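PDB 1TQ5: protein yhhW, which shows quercetin 2,3-dioxygenase activity in vitro as a metal-dependent bicupin of the pirin family, although its physiological role is unknown. Local coordinates for residues A[59-64]-A[122-127]. Residues are numbered along the deposited sequence; the frame is centred on the assembly and turned at random.
Sequences HKDMEI and EENGIT. With CD (cadmium ion), chain B.
At the rim of the N-terminal cupin domain of this pirin, the turn that leads from the metal-binding strand 53-59 into strand 63-70 touches residues 122-127, in the loop between strands 112-119 and 129-133, through Asp61 and Gly125. The one direct hydrogen bond runs from Gly125 N to Asp61 OD1, 3.1 Å long and bent to 154° at the hydrogen. Its donor approaches from above the carboxylate, 44° out of the plane. Asp61 directs its CB at the loop, and with CG beside its own backbone N (chi1 -46°), OD1 is brought to the Gly125 amide. Asn124 flanks this bond, its OD1 lying 3.9 Å from Asp61 CB, a loose van der Waals approach. Gly125 has a positive phi, a backbone shape that glycine adopts readily.

Glu63 makes the second link, a looser one: Glu63 OE2 comes within 4.3 Å of Ile126 CD1. A water lies 3.2 Å from Glu63 OE2 and can hydrogen-bond to it, with Glu123 O a weaker, longer neighbour that competes for its protons. Most of the polar grip on Glu63 lies outside the two segments, since Ser94 OG is hydrogen-bonded to OE2, and OE1 forms a salt bridge with Arg129 and accepts a hydrogen bond from the backbone N of His157. This buried carboxylate therefore has partners at both oxygens, and Arg129 probably favours its charged form.

On the far side of the turn from the loop, the metal ligand His59 binds a cadmium ion, a site shared with His101 and two waters; His59 NE2 lies 2.3 Å from the metal.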
loop_
_atom_site.group_PDB
_atom_site.type_symbol
_atom_site.label_atom_id
_atom_site.label_comp_id
_atom_site.label_asym_id
_atom_site.label_seq_id
_atom_site.Cartn_x
_atom_site.Cartn_y
_atom_site.Cartn_z
ATOM N N HIS A 59 -10.549 -14.188 5.366
ATOM C CA HIS A 59 -9.598 -13.958 4.287
ATOM C C HIS A 59 -8.825 -15.240 4.071
ATOM O O HIS A 59 -8.588 -15.991 5.014
ATOM C CB HIS A 59 -8.621 -12.842 4.637
ATOM C CG HIS A 59 -9.135 -11.478 4.321
ATOM N ND1 HIS A 59 -9.525 -11.113 3.052
ATOM C CD2 HIS A 59 -9.344 -10.398 5.108
ATOM C CE1 HIS A 59 -9.955 -9.865 3.070
ATOM N NE2 HIS A 59 -9.856 -9.410 4.306
ATOM N N LYS A 60 -8.426 -15.479 2.829
ATOM C CA LYS A 60 -7.685 -16.677 2.484
ATOM C C LYS A 60 -6.639 -16.305 1.439
ATOM O O LYS A 60 -6.884 -15.454 0.590
ATOM C CB LYS A 60 -8.650 -17.721 1.918
ATOM C CG LYS A 60 -8.119 -19.140 1.874
ATOM C CD LYS A 60 -9.130 -20.061 1.203
ATOM C CE LYS A 60 -8.784 -21.525 1.408
ATOM N NZ LYS A 60 -8.955 -21.942 2.831
ATOM N N ASP A 61 -5.474 -16.939 1.522
ATOM C CA ASP A 61 -4.374 -16.709 0.587
ATOM C C ASP A 61 -4.243 -15.258 0.123
ATOM O O ASP A 61 -4.694 -14.910 -0.966
ATOM C CB ASP A 61 -4.532 -17.607 -0.645
ATOM C CG ASP A 61 -4.884 -19.042 -0.287
ATOM O OD1 ASP A 61 -4.213 -19.627 0.592
ATOM O OD2 ASP A 61 -5.831 -19.587 -0.893
HETATM N N MSE A 62 -3.614 -14.418 0.940
HETATM C CA MSE A 62 -3.430 -13.012 0.584
HETATM C C MSE A 62 -2.648 -12.284 1.671
HETATM O O MSE A 62 -2.867 -12.512 2.863
HETATM C CB MSE A 62 -4.796 -12.335 0.384
HETATM C CG MSE A 62 -4.758 -10.957 -0.281
HETATM SE SE MSE A 62 -4.363 -10.949 -2.058
HETATM C CE MSE A 62 -5.937 -11.400 -2.756
ATOM N N GLU A 63 -1.721 -11.428 1.254
ATOM C CA GLU A 63 -0.919 -10.641 2.185
ATOM C C GLU A 63 -1.617 -9.292 2.298
ATOM O O GLU A 63 -1.727 -8.565 1.309
ATOM C CB GLU A 63 0.504 -10.441 1.648
ATOM C CG GLU A 63 1.273 -11.738 1.389
ATOM C CD GLU A 63 1.639 -12.480 2.669
ATOM O OE1 GLU A 63 2.623 -12.089 3.331
ATOM O OE2 GLU A 63 0.934 -13.451 3.016
ATOM N N ILE A 64 -2.099 -8.968 3.492
ATOM C CA ILE A 64 -2.798 -7.707 3.713
ATOM C C ILE A 64 -1.946 -6.726 4.503
ATOM O O ILE A 64 -1.648 -6.947 5.677
ATOM C CB ILE A 64 -4.117 -7.921 4.480
ATOM C CG1 ILE A 64 -4.937 -9.030 3.819
ATOM C CG2 ILE A 64 -4.913 -6.623 4.502
ATOM C CD1 ILE A 64 -5.326 -8.742 2.390
ATOM N N GLU A 122 3.019 -15.482 -3.475
ATOM C CA GLU A 122 3.481 -16.376 -4.527
ATOM C C GLU A 122 3.302 -17.817 -4.076
ATOM O O GLU A 122 3.265 -18.738 -4.894
ATOM C CB GLU A 122 4.945 -16.092 -4.877
ATOM C CG GLU A 122 5.935 -16.248 -3.739
ATOM C CD GLU A 122 7.337 -15.824 -4.144
ATOM O OE1 GLU A 122 7.845 -16.342 -5.162
ATOM O OE2 GLU A 122 7.932 -14.974 -3.448
ATOM N N GLU A 123 3.182 -17.997 -2.763
ATOM C CA GLU A 123 2.971 -19.310 -2.165
ATOM C C GLU A 123 1.591 -19.325 -1.512
ATOM O O GLU A 123 1.267 -18.445 -0.712
ATOM C CB GLU A 123 4.058 -19.610 -1.119
ATOM C CG GLU A 123 4.368 -18.460 -0.158
ATOM C CD GLU A 123 5.383 -18.843 0.916
ATOM O OE1 GLU A 123 5.889 -17.943 1.622
ATOM O OE2 GLU A 123 5.673 -20.048 1.060
ATOM N N ASN A 124 0.775 -20.314 -1.864
ATOM C CA ASN A 124 -0.568 -20.421 -1.308
ATOM C C ASN A 124 -0.648 -21.446 -0.184
ATOM O O ASN A 124 0.185 -22.347 -0.089
ATOM C CB ASN A 124 -1.571 -20.801 -2.401
ATOM C CG ASN A 124 -1.620 -19.788 -3.526
ATOM O OD1 ASN A 124 -1.876 -18.604 -3.303
ATOM N ND2 ASN A 124 -1.375 -20.250 -4.748
ATOM N N GLY A 125 -1.660 -21.296 0.665
ATOM C CA GLY A 125 -1.850 -22.217 1.770
ATOM C C GLY A 125 -0.786 -22.148 2.848
ATOM O O GLY A 125 -0.499 -23.151 3.501
ATOM N N ILE A 126 -0.196 -20.972 3.041
ATOM C CA ILE A 126 0.831 -20.811 4.062
ATOM C C ILE A 126 0.166 -20.726 5.430
ATOM O O ILE A 126 -1.056 -20.795 5.540
ATOM C CB ILE A 126 1.651 -19.523 3.864
ATOM C CG1 ILE A 126 0.811 -18.309 4.269
ATOM C CG2 ILE A 126 2.087 -19.405 2.414
ATOM C CD1 ILE A 126 1.611 -17.208 4.937
ATOM N N THR A 127 0.977 -20.558 6.467
ATOM C CA THR A 127 0.467 -20.464 7.825
ATOM C C THR A 127 0.189 -19.013 8.230
ATOM O O THR A 127 1.042 -18.139 8.077
ATOM C CB THR A 127 1.459 -21.093 8.821
ATOM O OG1 THR A 127 1.026 -20.832 10.162
ATOM C CG2 THR A 127 2.851 -20.524 8.608
HETATM CD CD CD B . -10.328 -7.463 5.410
HETATM O O HOH W 1 1.736 -16.332 1.881
HETATM O O HOH W 2 -11.732 -7.018 3.183
HETATM O O HOH W 3 -8.759 -5.741 4.432
#